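Local coordinates for ribosome-inactivating protein 3 (Zea mays, PDB 2PQI), which belongs to the ribosome-inactivating protein family, a maize member of a fold that packs a mixed beta-sheet against a largely helical body, at residues Phe3-Pro8 with Ala12-Ser17; Phe204-Ala207 with Val213-Asp216. All blocks are in the same frame, centred on the assembly; numbering follows the deposited sequence.

From the N terminus, strand 2-8 runs along the edge of the sheet, and contact 1 closes the short connection that turns it into helix 16-28. Most of the chain then follows, including the other five strands and the central helices, before contact 2 closes the turn between helix 196-208 and the short helix 215-218. The two loops are in series, neither nested nor crossed, and lie on opposite sides of the chain's centre, about 35 Å between centres. Contact 1 ties sheet to helix, and contact 2 ties helix to helix. Both are examples of contacts between neighbours in sequence that fix the course of a chain at a turn.

Contact 1: residues Phe3-Pro8 with Ala12-Ser17; sequences FTEIFP and ANYPYS
Phe7 and Tyr14 each swing their ring to the side of their own carbonyl carbon, away from the backbone N (chi1 -174° in Phe7), and the two rings come together across the turn that leaves strand 2-8. They meet obliquely, their planes 55° apart, and the nearest carbons, Phe7 CE2 and Tyr14 CD1, are 3.5 Å from each other. Tyr14 CD1 comes in at the edge of the Phe7 ring, and the backbone oxygen of Tyr14 lies at that ring's edge too, in its plane, with Phe7 CE2 3.5 Å from Tyr14 O. Pro8 supplies a different kind of contact: its CD sits over one face of the Tyr14 ring, 3.9 Å from the ring centroid and 20° off the normal, a CH-pi interaction. The phenol thus takes Pro8 on a face, while Phe7 approaches it at a slant.

At the far end of the tyrosine, its hydroxyl OH gives a weak hydrogen bond of 3.2 Å to Glu5 OE2, an oxygen that also bonds to Ser22 OG. The carboxylate therefore joins the tyrosine to helix 16-28 while the apolar part of the ring stays against Phe7 and Pro8. Phe7 CZ also approaches Tyr16 CA at 4.0 Å.

The contact lies at the strand-to-helix turn of a beta-alpha-beta crossover, in which helix 16-28 links strand 2-8 to its parallel neighbour 52-58. Phe7 bonds through its backbone to Glu56 and Lys58 of that neighbour and stacks on Phe19 of helix 16-28, while Tyr16 reaches Val173 and Asp174 of helix 167-175.

Contact 2: residues Phe204-Ala207 with Val213-Asp216; sequences FEWA and VIPD
Glu205 and Trp206, near the C-terminal end of helix 196-208, face Ile214 across the turn between two successive helices, where the chain doubles back before it enters helix 215-218. The backbones stay well apart: the CA atoms of Glu205 and Ile214 are 8.9 Å from each other, and side chains fill the interval. Within the first segment, Ala207 N bonds to Phe204 O at 2.8 Å, a three-residue spacing rather than the four of a regular alpha-helix. Ile214 takes the N-cap position of the short helix.

Ile214 carries the contact with one branch. Its CG1 is anti to the carbonyl carbon (chi1 -53°), and with chi2 at -178° the branch runs straight out, carrying CD1 in between Glu205 and Trp206. The extended glutamate chain comes from the opposite direction; Glu205 CD is 3.3 Å from Ile214 CD1, and both Glu205 OE1 and OE2 lie 3.5 Å from that methyl, a close contact of carboxylate and apolar group without a bond. On the tryptophan side the methyl lies over one face of the indole, on the five-membered ring side and offset toward the rim, a CH-pi contact.

The indole is held from its rim as well, since Trp206 NE1 bonds to Ala212 O in the connecting turn; this should limit rotation of the ring. Ala202 and Arg198 of helix 196-208 also touch Ile214, and Arg198 forms a salt bridge with Asp216. Met217 and, from helix 225-231, Ala228 and Lys225 pack on Trp206. Above the indole, Ile214 CD1 stands 3.9 Å from the centroid of the Trp206 five-membered ring, 17° off its normal.

Contact 1: residues Phe3-Pro8 with Ala12-Ser17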
ATOM      1  N   PHE A   3      -4.087  10.869 -11.127  1.00 33.51           N
ATOM      2  CA  PHE A   3      -5.011   9.758 -11.279  1.00 32.20           C
ATOM      3  C   PHE A   3      -4.275   8.691 -12.021  1.00 30.21           C
ATOM      4  O   PHE A   3      -4.072   8.824 -13.207  1.00 33.50           O
ATOM      5  CB  PHE A   3      -6.223  10.142 -12.109  1.00 31.30           C
ATOM      6  CG  PHE A   3      -7.422  10.409 -11.300  1.00 30.55           C
ATOM      7  CD1 PHE A   3      -7.564  11.614 -10.617  1.00 35.45           C
ATOM      8  CD2 PHE A   3      -8.384   9.424 -11.142  1.00 33.34           C
ATOM      9  CE1 PHE A   3      -8.657  11.832  -9.784  1.00 36.50           C
ATOM     10  CE2 PHE A   3      -9.477   9.627 -10.311  1.00 33.52           C
ATOM     11  CZ  PHE A   3      -9.613  10.834  -9.629  1.00 32.39           C
ATOM     12  N   THR A   4      -3.867   7.646 -11.320  1.00 33.22           N
ATOM     13  CA  THR A   4      -3.145   6.531 -11.912  1.00 33.27           C
ATOM     14  C   THR A   4      -4.027   5.944 -13.007  1.00 35.27           C
ATOM     15  O   THR A   4      -5.227   6.198 -13.033  1.00 40.18           O
ATOM     16  CB  THR A   4      -2.909   5.451 -10.858  1.00 34.96           C
ATOM     17  OG1 THR A   4      -1.981   4.488 -11.350  1.00 43.62           O
ATOM     18  CG2 THR A   4      -4.193   4.740 -10.560  1.00 37.17           C
ATOM     19  N   GLU A   5      -3.464   5.175 -13.929  1.00 35.80           N
ATOM     20  CA  GLU A   5      -4.339   4.601 -14.932  1.00 37.67           C
ATOM     21  C   GLU A   5      -5.106   3.413 -14.342  1.00 37.94           C
ATOM     22  O   GLU A   5      -4.672   2.784 -13.363  1.00 33.21           O
ATOM     23  CB  GLU A   5      -3.591   4.194 -16.202  1.00 42.65           C
ATOM     24  CG  GLU A   5      -2.125   3.888 -16.073  1.00 53.69           C
ATOM     25  CD  GLU A   5      -1.568   3.369 -17.384  1.00 59.69           C
ATOM     26  OE1 GLU A   5      -1.829   4.016 -18.421  1.00 61.45           O
ATOM     27  OE2 GLU A   5      -0.885   2.322 -17.383  1.00 61.42           O
ATOM     28  N   ILE A   6      -6.267   3.143 -14.932  1.00 32.38           N
ATOM     29  CA  ILE A   6      -7.156   2.081 -14.488  1.00 31.99           C
ATOM     30  C   ILE A   6      -6.518   0.711 -14.485  1.00 32.98           C
ATOM     31  O   ILE A   6      -5.704   0.397 -15.356  1.00 30.96           O
ATOM     32  CB  ILE A   6      -8.429   2.021 -15.383  1.00 36.76           C
ATOM     33  CG1 ILE A   6      -9.199   3.340 -15.258  1.00 34.21           C
ATOM     34  CG2 ILE A   6      -9.260   0.794 -15.046  1.00 26.83           C
ATOM     35  CD1 ILE A   6     -10.685   3.183 -15.167  1.00 38.33           C
ATOM     36  N   PHE A   7      -6.891  -0.101 -13.495  1.00 33.97           N
ATOM     37  CA  PHE A   7      -6.394  -1.471 -13.407  1.00 33.59           C
ATOM     38  C   PHE A   7      -7.566  -2.430 -13.599  1.00 33.05           C
ATOM     39  O   PHE A   7      -8.435  -2.532 -12.728  1.00 30.87           O
ATOM     40  CB  PHE A   7      -5.759  -1.758 -12.046  1.00 33.80           C
ATOM     41  CG  PHE A   7      -5.099  -3.118 -11.961  1.00 37.02           C
ATOM     42  CD1 PHE A   7      -4.909  -3.743 -10.735  1.00 36.58           C
ATOM     43  CD2 PHE A   7      -4.648  -3.763 -13.112  1.00 37.58           C
ATOM     44  CE1 PHE A   7      -4.283  -4.992 -10.651  1.00 37.96           C
ATOM     45  CE2 PHE A   7      -4.021  -5.011 -13.039  1.00 40.59           C
ATOM     46  CZ  PHE A   7      -3.838  -5.625 -11.798  1.00 37.90           C
ATOM     47  N   PRO A   8      -7.622  -3.117 -14.756  1.00 33.68           N
ATOM     48  CA  PRO A   8      -8.687  -4.087 -15.081  1.00 33.79           C
ATOM     49  C   PRO A   8      -8.428  -5.371 -14.294  1.00 33.47           C
ATOM     50  O   PRO A   8      -7.828  -6.314 -14.813  1.00 29.91           O
ATOM     51  CB  PRO A   8      -8.513  -4.303 -16.587  1.00 31.46           C
ATOM     52  CG  PRO A   8      -7.870  -3.018 -17.059  1.00 32.97           C
ATOM     53  CD  PRO A   8      -6.861  -2.756 -15.964  1.00 33.70           C
ATOM     54  N   ALA A  12      -7.083 -10.907 -17.174  1.00 41.82           N
ATOM     55  CA  ALA A  12      -5.784 -11.575 -17.069  1.00 38.21           C
ATOM     56  C   ALA A  12      -4.728 -11.108 -18.071  1.00 40.21           C
ATOM     57  O   ALA A  12      -3.557 -11.496 -17.977  1.00 33.40           O
ATOM     58  CB  ALA A  12      -5.972 -13.082 -17.196  1.00 41.59           C
ATOM     59  N   ASN A  13      -5.131 -10.284 -19.034  1.00 41.81           N
ATOM     60  CA  ASN A  13      -4.188  -9.788 -20.026  1.00 39.52           C
ATOM     61  C   ASN A  13      -3.357  -8.639 -19.455  1.00 42.36           C
ATOM     62  O   ASN A  13      -2.268  -8.345 -19.949  1.00 43.38           O
ATOM     63  CB  ASN A  13      -4.927  -9.315 -21.284  1.00 36.74           C
ATOM     64  CG  ASN A  13      -5.703 -10.436 -21.965  1.00 34.44           C
ATOM     65  OD1 ASN A  13      -5.221 -11.564 -22.079  1.00 24.27           O
ATOM     66  ND2 ASN A  13      -6.905 -10.124 -22.426  1.00 29.95           N
ATOM     67  N   TYR A  14      -3.869  -7.998 -18.408  1.00 40.43           N
ATOM     68  CA  TYR A  14      -3.175  -6.871 -17.784  1.00 40.67           C
ATOM     69  C   TYR A  14      -2.480  -7.337 -16.494  1.00 34.34           C
ATOM     70  O   TYR A  14      -3.098  -7.437 -15.449  1.00 35.92           O
ATOM     71  CB  TYR A  14      -4.194  -5.757 -17.512  1.00 44.13           C
ATOM     72  CG  TYR A  14      -3.605  -4.382 -17.277  1.00 53.23           C
ATOM     73  CD1 TYR A  14      -2.779  -4.132 -16.177  1.00 56.36           C
ATOM     74  CD2 TYR A  14      -3.915  -3.316 -18.129  1.00 54.44           C
ATOM     75  CE1 TYR A  14      -2.281  -2.853 -15.925  1.00 59.50           C
ATOM     76  CE2 TYR A  14      -3.421  -2.032 -17.886  1.00 59.77           C
ATOM     77  CZ  TYR A  14      -2.606  -1.807 -16.780  1.00 62.69           C
ATOM     78  OH  TYR A  14      -2.129  -0.539 -16.518  1.00 65.24           O
ATOM     79  N   PRO A  15      -1.173  -7.607 -16.560  1.00 31.15           N
ATOM     80  CA  PRO A  15      -0.456  -8.067 -15.374  1.00 31.40           C
ATOM     81  C   PRO A  15      -0.331  -7.052 -14.243  1.00 37.50           C
ATOM     82  O   PRO A  15      -0.356  -5.837 -14.465  1.00 42.95           O
ATOM     83  CB  PRO A  15       0.909  -8.490 -15.920  1.00 28.04           C
ATOM     84  CG  PRO A  15       1.016  -7.858 -17.310  1.00 24.45           C
ATOM     85  CD  PRO A  15      -0.237  -7.059 -17.557  1.00 28.29           C
ATOM     86  N   TYR A  16      -0.191  -7.574 -13.028  1.00 38.31           N
ATOM     87  CA  TYR A  16      -0.056  -6.771 -11.816  1.00 36.65           C
ATOM     88  C   TYR A  16       1.217  -5.907 -11.830  1.00 36.58           C
ATOM     89  O   TYR A  16       1.194  -4.751 -11.401  1.00 37.92           O
ATOM     90  CB  TYR A  16      -0.086  -7.714 -10.604  1.00 32.05           C
ATOM     91  CG  TYR A  16       0.406  -7.138  -9.298  1.00 24.37           C
ATOM     92  CD1 TYR A  16      -0.457  -6.481  -8.433  1.00 21.65           C
ATOM     93  CD2 TYR A  16       1.739  -7.282  -8.920  1.00 24.55           C
ATOM     94  CE1 TYR A  16      -0.013  -5.987  -7.214  1.00 24.57           C
ATOM     95  CE2 TYR A  16       2.199  -6.791  -7.710  1.00 28.65           C
ATOM     96  CZ  TYR A  16       1.316  -6.150  -6.855  1.00 28.77           C
ATOM     97  OH  TYR A  16       1.750  -5.746  -5.615  1.00 25.68           O
ATOM     98  N   SER A  17       2.312  -6.462 -12.344  1.00 33.84           N
ATOM     99  CA  SER A  17       3.586  -5.743 -12.424  1.00 32.83           C
ATOM    100  C   SER A  17       3.496  -4.451 -13.239  1.00 31.54           C
ATOM    101  O   SER A  17       4.057  -3.426 -12.856  1.00 33.48           O
ATOM    102  CB  SER A  17       4.650  -6.644 -13.047  1.00 37.72           C
ATOM    103  OG  SER A  17       4.244  -7.085 -14.335  1.00 50.17           O
TER

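Contact 2: residues Phe204-Ala207 with Val213-Asp216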
ATOM      1  N   PHE A 204      18.412   6.611   4.908  1.00 26.83           N
ATOM      2  CA  PHE A 204      19.016   7.915   5.151  1.00 29.06           C
ATOM      3  C   PHE A 204      20.333   7.782   5.879  1.00 32.15           C
ATOM      4  O   PHE A 204      21.337   8.406   5.522  1.00 34.89           O
ATOM      5  CB  PHE A 204      18.071   8.794   5.971  1.00 24.28           C
ATOM      6  CG  PHE A 204      16.992   9.408   5.153  1.00 26.48           C
ATOM      7  CD1 PHE A 204      16.030   8.604   4.537  1.00 23.37           C
ATOM      8  CD2 PHE A 204      16.975  10.774   4.924  1.00 23.90           C
ATOM      9  CE1 PHE A 204      15.090   9.153   3.692  1.00 25.27           C
ATOM     10  CE2 PHE A 204      16.030  11.334   4.073  1.00 26.17           C
ATOM     11  CZ  PHE A 204      15.082  10.520   3.460  1.00 24.74           C
ATOM     12  N   GLU A 205      20.299   6.961   6.915  1.00 32.77           N
ATOM     13  CA  GLU A 205      21.439   6.681   7.754  1.00 34.26           C
ATOM     14  C   GLU A 205      22.593   6.104   6.942  1.00 37.48           C
ATOM     15  O   GLU A 205      23.756   6.450   7.161  1.00 36.66           O
ATOM     16  CB  GLU A 205      21.010   5.700   8.827  1.00 32.21           C
ATOM     17  CG  GLU A 205      22.053   5.381   9.835  1.00 39.76           C
ATOM     18  CD  GLU A 205      21.443   4.774  11.070  1.00 44.40           C
ATOM     19  OE1 GLU A 205      22.214   4.350  11.962  1.00 44.86           O
ATOM     20  OE2 GLU A 205      20.189   4.734  11.144  1.00 41.10           O
ATOM     21  N   TRP A 206      22.271   5.219   6.009  1.00 34.49           N
ATOM     22  CA  TRP A 206      23.305   4.630   5.188  1.00 36.83           C
ATOM     23  C   TRP A 206      23.790   5.621   4.138  1.00 37.27           C
ATOM     24  O   TRP A 206      24.764   5.372   3.432  1.00 41.93           O
ATOM     25  CB  TRP A 206      22.815   3.331   4.548  1.00 32.60           C
ATOM     26  CG  TRP A 206      22.993   2.136   5.450  1.00 36.26           C
ATOM     27  CD1 TRP A 206      24.042   1.899   6.301  1.00 37.12           C
ATOM     28  CD2 TRP A 206      22.135   0.985   5.546  1.00 35.47           C
ATOM     29  NE1 TRP A 206      23.886   0.678   6.915  1.00 36.02           N
ATOM     30  CE2 TRP A 206      22.729   0.100   6.475  1.00 36.21           C
ATOM     31  CE3 TRP A 206      20.926   0.622   4.941  1.00 36.92           C
ATOM     32  CZ2 TRP A 206      22.151  -1.134   6.808  1.00 38.59           C
ATOM     33  CZ3 TRP A 206      20.354  -0.605   5.273  1.00 38.01           C
ATOM     34  CH2 TRP A 206      20.968  -1.467   6.201  1.00 33.37           C
ATOM     35  N   ALA A 207      23.115   6.755   4.040  1.00 33.01           N
ATOM     36  CA  ALA A 207      23.535   7.772   3.093  1.00 34.37           C
ATOM     37  C   ALA A 207      24.610   8.567   3.809  1.00 35.13           C
ATOM     38  O   ALA A 207      25.642   8.901   3.232  1.00 31.44           O
ATOM     39  CB  ALA A 207      22.379   8.678   2.732  1.00 36.16           C
ATOM     40  N   VAL A 213      26.682   0.125  10.928  1.00 40.53           N
ATOM     41  CA  VAL A 213      26.065  -1.158  11.238  1.00 42.11           C
ATOM     42  C   VAL A 213      24.728  -0.832  11.896  1.00 42.90           C
ATOM     43  O   VAL A 213      24.675  -0.046  12.847  1.00 42.99           O
ATOM     44  CB  VAL A 213      26.929  -1.981  12.211  1.00 44.08           C
ATOM     45  CG1 VAL A 213      26.219  -3.289  12.578  1.00 43.17           C
ATOM     46  CG2 VAL A 213      28.266  -2.280  11.574  1.00 45.08           C
ATOM     47  N   ILE A 214      23.647  -1.415  11.383  1.00 42.77           N
ATOM     48  CA  ILE A 214      22.322  -1.141  11.934  1.00 42.95           C
ATOM     49  C   ILE A 214      21.548  -2.408  12.329  1.00 44.80           C
ATOM     50  O   ILE A 214      20.845  -3.020  11.522  1.00 41.91           O
ATOM     51  CB  ILE A 214      21.474  -0.307  10.938  1.00 41.82           C
ATOM     52  CG1 ILE A 214      22.254   0.945  10.514  1.00 41.00           C
ATOM     53  CG2 ILE A 214      20.163   0.127  11.595  1.00 44.66           C
ATOM     54  CD1 ILE A 214      21.498   1.862   9.565  1.00 33.56           C
ATOM     55  N   PRO A 215      21.662  -2.805  13.598  1.00 46.73           N
ATOM     56  CA  PRO A 215      20.978  -3.995  14.110  1.00 49.34           C
ATOM     57  C   PRO A 215      19.472  -4.080  13.804  1.00 50.37           C
ATOM     58  O   PRO A 215      18.919  -5.183  13.717  1.00 50.82           O
ATOM     59  CB  PRO A 215      21.279  -3.945  15.610  1.00 50.53           C
ATOM     60  CG  PRO A 215      21.476  -2.466  15.879  1.00 51.24           C
ATOM     61  CD  PRO A 215      22.306  -2.055  14.689  1.00 47.55           C
ATOM     62  N   ASP A 216      18.805  -2.934  13.650  1.00 47.51           N
ATOM     63  CA  ASP A 216      17.373  -2.949  13.336  1.00 48.02           C
ATOM     64  C   ASP A 216      17.203  -3.539  11.937  1.00 44.44           C
ATOM     65  O   ASP A 216      16.124  -3.979  11.554  1.00 41.91           O
ATOM     66  CB  ASP A 216      16.779  -1.535  13.357  1.00 52.07           C
ATOM     67  CG  ASP A 216      16.850  -0.887  14.725  1.00 58.37           C
ATOM     68  OD1 ASP A 216      16.437   0.283  14.842  1.00 59.96           O
ATOM     69  OD2 ASP A 216      17.315  -1.538  15.684  1.00 64.39           O
TER